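Local coordinates for uncharacterized protein lp_2219 (Lactobacillus plantarum, PDB 3HFQ) that is of unknown function but folds as a seven-bladed beta-propeller of the lactonase family and may act on a lactone substrate, at residues A66-Q69 with T74-K77; A46-A49 with L53-V56; R4-T9 with G34-T39; M113-A116 with A120-L123. The protein carries 1 engineered substitution. All coordinates share one frame; numbering follows the deposited sequence.

Contact 1: A66-Q69 with T74-K77; sequences AAWQ and TAHK
Gln69 and His76 form the hydrogen-bonded pair of an antiparallel beta hairpin. The hairpin makes the two outer strands of a propeller blade. Gln69 N donates to His76 O at 2.8 Å, and His76 N donates to Gln69 O at 2.9 Å. Both bonds are close to straight. Each acceptor also takes a CA-H...O contact: Trp68 CA lies 3.2 Å from His76 O, and Ala75 CA lies 3.5 Å from Gln69 O. The Gln69 side chain bends at chi2 and turns from His76 to Lys50, whose O takes a bond from NE2.

Trp68 and Lys77 are the adjacent non-hydrogen-bonded pair. The six-membered part of the indole lies against the Lys77 backbone, with CE3 3.6 Å from Lys77 CA. Ala75 CB is a looser neighbour of CE3. The indole is held at its other side by the bond from Trp68 NE1 to Ser55 OG. Were Trp68 an alanine, Ser55 OG would probably lose this donor and a gap would open beside Lys77 and Ala75. The Lys77 CG methylene lies over one indole face, offset toward the rim, and Lys77 CB is 3.8 Å from Trp68 CZ3.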
loop_
_atom_site.group_PDB
_atom_site.type_symbol
_atom_site.label_atom_id
_atom_site.label_comp_id
_atom_site.label_asym_id
_atom_site.label_seq_id
_atom_site.Cartn_x
_atom_site.Cartn_y
_atom_site.Cartn_z
ATOM N N ALA A 66 -12.717 -9.554 -2.895
ATOM C CA ALA A 66 -13.206 -10.261 -4.074
ATOM C C ALA A 66 -12.012 -10.935 -4.736
ATOM O O ALA A 66 -10.919 -10.369 -4.779
ATOM C CB ALA A 66 -13.858 -9.283 -5.049
ATOM N N ALA A 67 -12.229 -12.145 -5.245
ATOM C CA ALA A 67 -11.184 -12.911 -5.910
ATOM C C ALA A 67 -11.480 -13.028 -7.399
ATOM O O ALA A 67 -12.605 -13.348 -7.795
ATOM C CB ALA A 67 -11.084 -14.305 -5.289
ATOM N N TRP A 68 -10.466 -12.768 -8.220
ATOM C CA TRP A 68 -10.610 -12.846 -9.669
ATOM C C TRP A 68 -9.452 -13.616 -10.286
ATOM O O TRP A 68 -8.347 -13.619 -9.748
ATOM C CB TRP A 68 -10.600 -11.448 -10.307
ATOM C CG TRP A 68 -11.344 -10.385 -9.575
ATOM C CD1 TRP A 68 -10.943 -9.725 -8.446
ATOM C CD2 TRP A 68 -12.603 -9.826 -9.943
ATOM N NE1 TRP A 68 -11.884 -8.793 -8.083
ATOM C CE2 TRP A 68 -12.927 -8.846 -8.976
ATOM C CE3 TRP A 68 -13.520 -10.083 -10.974
ATOM C CZ2 TRP A 68 -14.100 -8.086 -9.039
ATOM C CZ3 TRP A 68 -14.688 -9.333 -11.035
ATOM C CH2 TRP A 68 -14.976 -8.357 -10.058
ATOM N N GLN A 69 -9.711 -14.269 -11.415
ATOM C CA GLN A 69 -8.659 -14.967 -12.144
ATOM C C GLN A 69 -8.411 -14.109 -13.376
ATOM O O GLN A 69 -9.336 -13.850 -14.147
ATOM C CB GLN A 69 -9.103 -16.359 -12.599
ATOM C CG GLN A 69 -8.102 -17.025 -13.558
ATOM C CD GLN A 69 -6.788 -17.397 -12.883
ATOM O OE1 GLN A 69 -6.743 -18.299 -12.048
ATOM N NE2 GLN A 69 -5.715 -16.696 -13.240
ATOM N N THR A 74 -8.512 -9.771 -19.576
ATOM C CA THR A 74 -9.825 -9.896 -18.953
ATOM C C THR A 74 -9.703 -10.489 -17.553
ATOM O O THR A 74 -8.658 -11.024 -17.185
ATOM C CB THR A 74 -10.775 -10.797 -19.782
ATOM O OG1 THR A 74 -10.271 -12.138 -19.809
ATOM C CG2 THR A 74 -10.899 -10.276 -21.206
ATOM N N ALA A 75 -10.782 -10.389 -16.783
ATOM C CA ALA A 75 -10.819 -10.905 -15.421
ATOM C C ALA A 75 -12.106 -11.692 -15.193
ATOM O O ALA A 75 -13.183 -11.276 -15.617
ATOM C CB ALA A 75 -10.730 -9.750 -14.422
ATOM N N HIS A 76 -11.989 -12.836 -14.529
ATOM C CA HIS A 76 -13.145 -13.677 -14.248
ATOM C C HIS A 76 -13.332 -13.751 -12.738
ATOM O O HIS A 76 -12.397 -14.093 -12.011
ATOM C CB HIS A 76 -12.928 -15.085 -14.815
ATOM C CG HIS A 76 -12.597 -15.106 -16.274
ATOM N ND1 HIS A 76 -13.492 -14.722 -17.254
ATOM C CD2 HIS A 76 -11.460 -15.456 -16.929
ATOM C CE1 HIS A 76 -12.923 -14.836 -18.440
ATOM N NE2 HIS A 76 -11.690 -15.278 -18.269
ATOM N N LYS A 77 -14.531 -13.423 -12.266
ATOM C CA LYS A 77 -14.813 -13.463 -10.833
ATOM C C LYS A 77 -14.854 -14.900 -10.321
ATOM O O LYS A 77 -15.479 -15.769 -10.928
ATOM C CB LYS A 77 -16.154 -12.788 -10.530
ATOM C CG LYS A 77 -16.480 -12.719 -9.041
ATOM C CD LYS A 77 -17.851 -12.109 -8.789
ATOM C CE LYS A 77 -18.976 -13.067 -9.161
ATOM N NZ LYS A 77 -19.025 -14.255 -8.261
#

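Contact 2: A46-A49 with L53-V56; sequences ALSA and LYSV
Leu53 carries CG opposite its backbone N (chi1 173°), which swings CD1 toward Leu47. Leu47 puts CG beside its own N (chi1 -76°), and its CD2 meets Leu53 CD1 at 3.9 Å. The two leucines cross at a slant. Leu47 CD2 also rests near Leu53 CB. On the other face, Tyr54 sends its ring over toward Ser48. Ser48 CB approaches the ring at its edge, near the ring plane, 4.1 Å from Tyr54 CE2.

One water joins the polar ends of this second pair. It is 2.8 Å from Ser48 OG, and it donates to Tyr54 OH at 2.9 Å, lying in the plane of the ring. Tyr54 OH has a second partner in Gly119 O. Ser48 OG also receives the backbone N-H groups of Lys50 and Cys52, so it ties the turn together. The phenol is thus fixed at its far end by two bonds.

Ala46 and Tyr54 exchange two backbone bonds. Ala46 N reaches Tyr54 O at 2.9 Å, and Tyr54 N reaches Ala46 O at 2.8 Å. Such a short first strand paired antiparallel with the second makes the inner hairpin of a beta-propeller blade.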
loop_
_atom_site.group_PDB
_atom_site.type_symbol
_atom_site.label_atom_id
_atom_site.label_comp_id
_atom_site.label_asym_id
_atom_site.label_seq_id
_atom_site.Cartn_x
_atom_site.Cartn_y
_atom_site.Cartn_z
ATOM N N ALA A 46 -4.102 -6.855 -4.813
ATOM C CA ALA A 46 -3.002 -7.782 -4.548
ATOM C C ALA A 46 -3.051 -8.884 -5.609
ATOM O O ALA A 46 -4.132 -9.324 -6.002
ATOM C CB ALA A 46 -3.135 -8.397 -3.153
ATOM N N LEU A 47 -1.883 -9.326 -6.062
ATOM C CA LEU A 47 -1.795 -10.359 -7.092
ATOM C C LEU A 47 -1.045 -11.595 -6.614
ATOM O O LEU A 47 -0.123 -11.496 -5.808
ATOM C CB LEU A 47 -1.089 -9.804 -8.334
ATOM C CG LEU A 47 -1.858 -8.864 -9.263
ATOM C CD1 LEU A 47 -0.883 -8.108 -10.155
ATOM C CD2 LEU A 47 -2.841 -9.678 -10.100
ATOM N N SER A 48 -1.452 -12.761 -7.112
ATOM C CA SER A 48 -0.786 -14.009 -6.760
ATOM C C SER A 48 0.060 -14.442 -7.955
ATOM O O SER A 48 -0.062 -13.876 -9.045
ATOM C CB SER A 48 -1.805 -15.104 -6.435
ATOM O OG SER A 48 -2.457 -15.558 -7.609
ATOM N N ALA A 49 0.913 -15.439 -7.750
ATOM C CA ALA A 49 1.773 -15.938 -8.816
ATOM C C ALA A 49 0.972 -16.683 -9.884
ATOM O O ALA A 49 1.470 -16.928 -10.981
ATOM C CB ALA A 49 2.848 -16.853 -8.231
ATOM N N LEU A 53 -6.273 -12.105 -8.909
ATOM C CA LEU A 53 -6.333 -10.757 -8.374
ATOM C C LEU A 53 -7.280 -10.717 -7.184
ATOM O O LEU A 53 -8.373 -11.278 -7.230
ATOM C CB LEU A 53 -6.827 -9.797 -9.461
ATOM C CG LEU A 53 -7.127 -8.343 -9.087
ATOM C CD1 LEU A 53 -5.858 -7.640 -8.624
ATOM C CD2 LEU A 53 -7.709 -7.639 -10.303
ATOM N N TYR A 54 -6.848 -10.057 -6.118
ATOM C CA TYR A 54 -7.656 -9.931 -4.916
ATOM C C TYR A 54 -7.860 -8.441 -4.684
ATOM O O TYR A 54 -6.903 -7.676 -4.637
ATOM C CB TYR A 54 -6.940 -10.610 -3.744
ATOM C CG TYR A 54 -6.753 -12.095 -3.990
ATOM C CD1 TYR A 54 -7.838 -12.970 -3.934
ATOM C CD2 TYR A 54 -5.517 -12.607 -4.389
ATOM C CE1 TYR A 54 -7.702 -14.317 -4.266
ATOM C CE2 TYR A 54 -5.370 -13.963 -4.727
ATOM C CZ TYR A 54 -6.472 -14.805 -4.670
ATOM O OH TYR A 54 -6.353 -16.133 -5.029
ATOM N N SER A 55 -9.117 -8.032 -4.561
ATOM C CA SER A 55 -9.427 -6.622 -4.396
ATOM C C SER A 55 -10.388 -6.302 -3.272
ATOM O O SER A 55 -11.250 -7.106 -2.921
ATOM C CB SER A 55 -10.024 -6.081 -5.696
ATOM O OG SER A 55 -11.229 -6.773 -6.006
ATOM N N VAL A 56 -10.226 -5.108 -2.715
ATOM C CA VAL A 56 -11.112 -4.626 -1.670
ATOM C C VAL A 56 -12.464 -4.642 -2.370
ATOM O O VAL A 56 -12.544 -4.340 -3.564
ATOM C CB VAL A 56 -10.741 -3.191 -1.265
ATOM C CG1 VAL A 56 -11.827 -2.593 -0.373
ATOM C CG2 VAL A 56 -9.403 -3.206 -0.534
HETATM O O HOH W 1 -4.067 -17.456 -6.280
#

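Contact 3: R4-T9 with G34-T39; sequences RILFGT and GLLAAT
The Arg4 guanidinium meets Leu36 at its edge. Leu36 CD1 lies near the plane of the group, 3.7 Å from Arg4 NH2. The flat group is therefore met from the side and not over a face. The arginine is stretched out from CG to NE, and CG stands opposite the backbone N (chi1 -171°). This carries the charged end across to Leu36. The two side chains meet at roughly a right angle. Arg4 NH2 also bonds to Gln20 OE1, which fixes the guanidinium beside the methyl group. Arg4 NH1 has a weak bond to Gly72 O.

The second touch is wholly apolar. Leu6 CD2 packs on Leu36 CD2 at 3.6 Å. Leu36 uses both branches in this way, CD1 for the arginine and CD2 for the leucine. Its CB points toward strand 2-9, which brings both branches to that strand.

The backbones are not paired, and CA of Leu6 is 8.3 Å from CA of Leu36. Strand 17-24 runs between them, and Gln20 on it touches both leucines. Leu36 and Ala37 face one residue of that strand in a classic beta bulge, where strand 29-38 turns a corner. On the far side of strand 2-9 lies the C-terminal strand 334-339. It completes this blade with the N-terminal strands, the Velcro closure of beta-propellers. Leu36 also touches Ile70 on strand 62-71 of the next blade.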
loop_
_atom_site.group_PDB
_atom_site.type_symbol
_atom_site.label_atom_id
_atom_site.label_comp_id
_atom_site.label_asym_id
_atom_site.label_seq_id
_atom_site.Cartn_x
_atom_site.Cartn_y
_atom_site.Cartn_z
ATOM N N ARG A 4 2.203 -4.000 -18.109
ATOM C CA ARG A 4 0.818 -3.897 -17.676
ATOM C C ARG A 4 0.699 -3.387 -16.246
ATOM O O ARG A 4 1.465 -3.787 -15.365
ATOM C CB ARG A 4 0.156 -5.270 -17.795
ATOM C CG ARG A 4 -1.337 -5.276 -17.581
ATOM C CD ARG A 4 -1.852 -6.694 -17.727
ATOM N NE ARG A 4 -3.302 -6.776 -17.653
ATOM C CZ ARG A 4 -3.976 -7.918 -17.705
ATOM N NH1 ARG A 4 -3.322 -9.064 -17.829
ATOM N NH2 ARG A 4 -5.300 -7.916 -17.634
ATOM N N ILE A 5 -0.276 -2.508 -16.029
ATOM C CA ILE A 5 -0.522 -1.914 -14.719
ATOM C C ILE A 5 -2.010 -1.992 -14.391
ATOM O O ILE A 5 -2.848 -1.809 -15.273
ATOM C CB ILE A 5 -0.152 -0.414 -14.697
ATOM C CG1 ILE A 5 1.257 -0.201 -15.243
ATOM C CG2 ILE A 5 -0.275 0.127 -13.279
ATOM C CD1 ILE A 5 1.602 1.267 -15.467
ATOM N N LEU A 6 -2.328 -2.262 -13.128
ATOM C CA LEU A 6 -3.716 -2.321 -12.685
ATOM C C LEU A 6 -3.956 -1.141 -11.748
ATOM O O LEU A 6 -3.093 -0.797 -10.937
ATOM C CB LEU A 6 -4.003 -3.636 -11.951
ATOM C CG LEU A 6 -3.762 -4.927 -12.740
ATOM C CD1 LEU A 6 -4.242 -6.125 -11.919
ATOM C CD2 LEU A 6 -4.497 -4.861 -14.078
ATOM N N PHE A 7 -5.126 -0.520 -11.863
ATOM C CA PHE A 7 -5.470 0.629 -11.036
ATOM C C PHE A 7 -6.671 0.361 -10.134
ATOM O O PHE A 7 -7.747 0.002 -10.616
ATOM C CB PHE A 7 -5.797 1.836 -11.920
ATOM C CG PHE A 7 -4.647 2.310 -12.763
ATOM C CD1 PHE A 7 -3.546 2.934 -12.179
ATOM C CD2 PHE A 7 -4.677 2.161 -14.146
ATOM C CE1 PHE A 7 -2.494 3.404 -12.963
ATOM C CE2 PHE A 7 -3.631 2.629 -14.940
ATOM C CZ PHE A 7 -2.539 3.251 -14.347
ATOM N N GLY A 8 -6.477 0.543 -8.832
ATOM C CA GLY A 8 -7.563 0.369 -7.881
ATOM C C GLY A 8 -8.211 1.735 -7.740
ATOM O O GLY A 8 -7.553 2.752 -7.958
ATOM N N THR A 9 -9.489 1.776 -7.383
ATOM C CA THR A 9 -10.187 3.052 -7.265
ATOM C C THR A 9 -11.314 3.017 -6.252
ATOM O O THR A 9 -11.620 1.983 -5.663
ATOM C CB THR A 9 -10.876 3.433 -8.588
ATOM O OG1 THR A 9 -11.996 2.556 -8.793
ATOM C CG2 THR A 9 -9.925 3.299 -9.769
ATOM N N GLY A 34 -8.558 0.772 -20.190
ATOM C CA GLY A 34 -9.960 0.511 -19.936
ATOM C C GLY A 34 -10.241 -0.283 -18.681
ATOM O O GLY A 34 -9.330 -0.687 -17.960
ATOM N N LEU A 35 -11.526 -0.503 -18.432
ATOM C CA LEU A 35 -11.992 -1.238 -17.266
ATOM C C LEU A 35 -11.684 -2.730 -17.375
ATOM O O LEU A 35 -11.987 -3.365 -18.384
ATOM C CB LEU A 35 -13.501 -1.037 -17.118
ATOM C CG LEU A 35 -14.184 -1.646 -15.896
ATOM C CD1 LEU A 35 -13.800 -0.851 -14.657
ATOM C CD2 LEU A 35 -15.698 -1.622 -16.097
ATOM N N LEU A 36 -11.074 -3.283 -16.332
ATOM C CA LEU A 36 -10.748 -4.701 -16.306
ATOM C C LEU A 36 -11.854 -5.453 -15.572
ATOM O O LEU A 36 -12.269 -6.533 -15.990
ATOM C CB LEU A 36 -9.408 -4.934 -15.598
ATOM C CG LEU A 36 -9.000 -6.396 -15.372
ATOM C CD1 LEU A 36 -8.796 -7.099 -16.708
ATOM C CD2 LEU A 36 -7.724 -6.446 -14.551
ATOM N N ALA A 37 -12.338 -4.877 -14.478
ATOM C CA ALA A 37 -13.393 -5.521 -13.704
ATOM C C ALA A 37 -14.370 -4.531 -13.090
ATOM O O ALA A 37 -13.970 -3.607 -12.378
ATOM C CB ALA A 37 -12.777 -6.381 -12.608
ATOM N N ALA A 38 -15.654 -4.730 -13.369
ATOM C CA ALA A 38 -16.687 -3.869 -12.813
ATOM C C ALA A 38 -16.915 -4.347 -11.384
ATOM O O ALA A 38 -17.307 -5.494 -11.160
ATOM C CB ALA A 38 -17.971 -3.988 -13.625
ATOM N N THR A 39 -16.649 -3.472 -10.422
ATOM C CA THR A 39 -16.806 -3.799 -9.010
ATOM C C THR A 39 -16.865 -2.506 -8.188
ATOM O O THR A 39 -16.549 -1.431 -8.695
ATOM C CB THR A 39 -15.636 -4.701 -8.532
ATOM O OG1 THR A 39 -15.817 -5.049 -7.155
ATOM C CG2 THR A 39 -14.302 -3.989 -8.715
#

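Contact 4: M113-A116 with A120-L123; sequences MKIA and ALTL
Met113, present as selenomethionine, lies across Leu121, with SE 3.8 Å from Leu121 CD1. The chain runs straight on from CG, and the two side chains meet at about a right angle. Its CG passes over the backbone of Leu123, 3.8 Å from Leu123 CA. The other branch of Leu121 goes to Ile115: Leu121 CD2 is 3.7 Å from Ile115 CG1. These two side chains run alongside each other and point the same way.

The opposite face holds Lys114 and Thr122. Lys114 CG sits between its backbone N and carbonyl carbon (chi1 60°). From there the straight chain runs beside Thr122, and Lys114 CG is 3.8 Å from Thr122 CB. Thr122 turns OG1 beside its backbone N (chi1 -55°). OG1 is then 2.6 Å from a water, which donates to Lys114 O.

Three backbone hydrogen bonds join the strands. The one nearest the turn, Ala116 N to Ala120 O, is 2.7 Å long and almost straight at 176°.

The hairpin is thus two-sided. Apolar groups cover the face that packs on Val81 and Ile65 of the preceding blade. Lys114 and Thr122 lie exposed on the other face, so the hairpin keeps its polar side chains toward solvent and its apolar ones toward the neighbouring blade.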
loop_
_atom_site.group_PDB
_atom_site.type_symbol
_atom_site.label_atom_id
_atom_site.label_comp_id
_atom_site.label_asym_id
_atom_site.label_seq_id
_atom_site.Cartn_x
_atom_site.Cartn_y
_atom_site.Cartn_z
HETATM N N MSE A 113 -7.632 -15.114 5.186
HETATM C CA MSE A 113 -8.449 -15.985 4.352
HETATM C C MSE A 113 -7.526 -16.998 3.692
HETATM O O MSE A 113 -6.360 -16.697 3.440
HETATM C CB MSE A 113 -9.163 -15.161 3.272
HETATM C CG MSE A 113 -10.220 -14.218 3.816
HETATM SE SE MSE A 113 -10.550 -12.739 2.628
HETATM C CE MSE A 113 -11.496 -11.563 3.841
ATOM N N LYS A 114 -8.036 -18.193 3.415
ATOM C CA LYS A 114 -7.216 -19.213 2.768
ATOM C C LYS A 114 -7.588 -19.324 1.293
ATOM O O LYS A 114 -8.756 -19.207 0.928
ATOM C CB LYS A 114 -7.380 -20.567 3.474
ATOM C CG LYS A 114 -8.793 -21.117 3.500
ATOM C CD LYS A 114 -8.845 -22.432 4.275
ATOM C CE LYS A 114 -10.241 -23.042 4.253
ATOM N NZ LYS A 114 -10.323 -24.283 5.076
ATOM N N ILE A 115 -6.584 -19.546 0.449
ATOM C CA ILE A 115 -6.794 -19.651 -0.990
ATOM C C ILE A 115 -7.040 -21.098 -1.418
ATOM O O ILE A 115 -6.235 -21.983 -1.134
ATOM C CB ILE A 115 -5.563 -19.113 -1.756
ATOM C CG1 ILE A 115 -5.223 -17.704 -1.262
ATOM C CG2 ILE A 115 -5.829 -19.109 -3.249
ATOM C CD1 ILE A 115 -3.889 -17.183 -1.763
ATOM N N ALA A 116 -8.156 -21.332 -2.101
ATOM C CA ALA A 116 -8.486 -22.671 -2.581
ATOM C C ALA A 116 -7.676 -22.956 -3.841
ATOM O O ALA A 116 -6.998 -22.072 -4.362
ATOM C CB ALA A 116 -9.979 -22.774 -2.882
ATOM N N ALA A 120 -10.168 -19.166 -5.244
ATOM C CA ALA A 120 -11.263 -18.681 -4.409
ATOM C C ALA A 120 -10.832 -18.584 -2.943
ATOM O O ALA A 120 -9.907 -19.275 -2.519
ATOM C CB ALA A 120 -12.470 -19.600 -4.551
ATOM N N LEU A 121 -11.518 -17.740 -2.173
ATOM C CA LEU A 121 -11.180 -17.527 -0.767
ATOM C C LEU A 121 -12.198 -18.009 0.263
ATOM O O LEU A 121 -13.387 -18.151 -0.030
ATOM C CB LEU A 121 -10.928 -16.038 -0.518
ATOM C CG LEU A 121 -9.812 -15.372 -1.317
ATOM C CD1 LEU A 121 -9.749 -13.895 -0.945
ATOM C CD2 LEU A 121 -8.486 -16.058 -1.027
ATOM N N THR A 122 -11.700 -18.253 1.473
ATOM C CA THR A 122 -12.514 -18.680 2.607
ATOM C C THR A 122 -11.947 -18.013 3.857
ATOM O O THR A 122 -10.745 -18.103 4.129
ATOM C CB THR A 122 -12.468 -20.202 2.819
ATOM O OG1 THR A 122 -12.859 -20.871 1.614
ATOM C CG2 THR A 122 -13.418 -20.609 3.944
ATOM N N LEU A 123 -12.810 -17.346 4.614
ATOM C CA LEU A 123 -12.396 -16.662 5.839
ATOM C C LEU A 123 -11.935 -17.657 6.903
ATOM O O LEU A 123 -12.571 -18.691 7.111
ATOM C CB LEU A 123 -13.563 -15.840 6.390
ATOM C CG LEU A 123 -13.327 -15.041 7.673
ATOM C CD1 LEU A 123 -12.323 -13.922 7.414
ATOM C CD2 LEU A 123 -14.657 -14.465 8.154
HETATM O O HOH W 2 -10.689 -21.288 0.203
#

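Contacts 1 and 2 belong to one blade, the sheet of strands 45-47 to 74-84. Contact 2 is its buried inner hairpin, and contact 1 its partly exposed outer one. They adjoin through strands 52-59 and 62-71. Contact 4 is the outer hairpin of the following blade, with Lys114 and Thr122 exposed on one face. It reaches contact 2 through Tyr54, which packs on Ile115 and Leu121. Contact 3 differs from the rest: it relies on side chains alone, between strands that are not neighbours. It packs on contacts 1 and 2 from the preceding blade, through Leu36 and Leu6. Contacts 3 and 4 lie apart, their centres about 22 Å from each other.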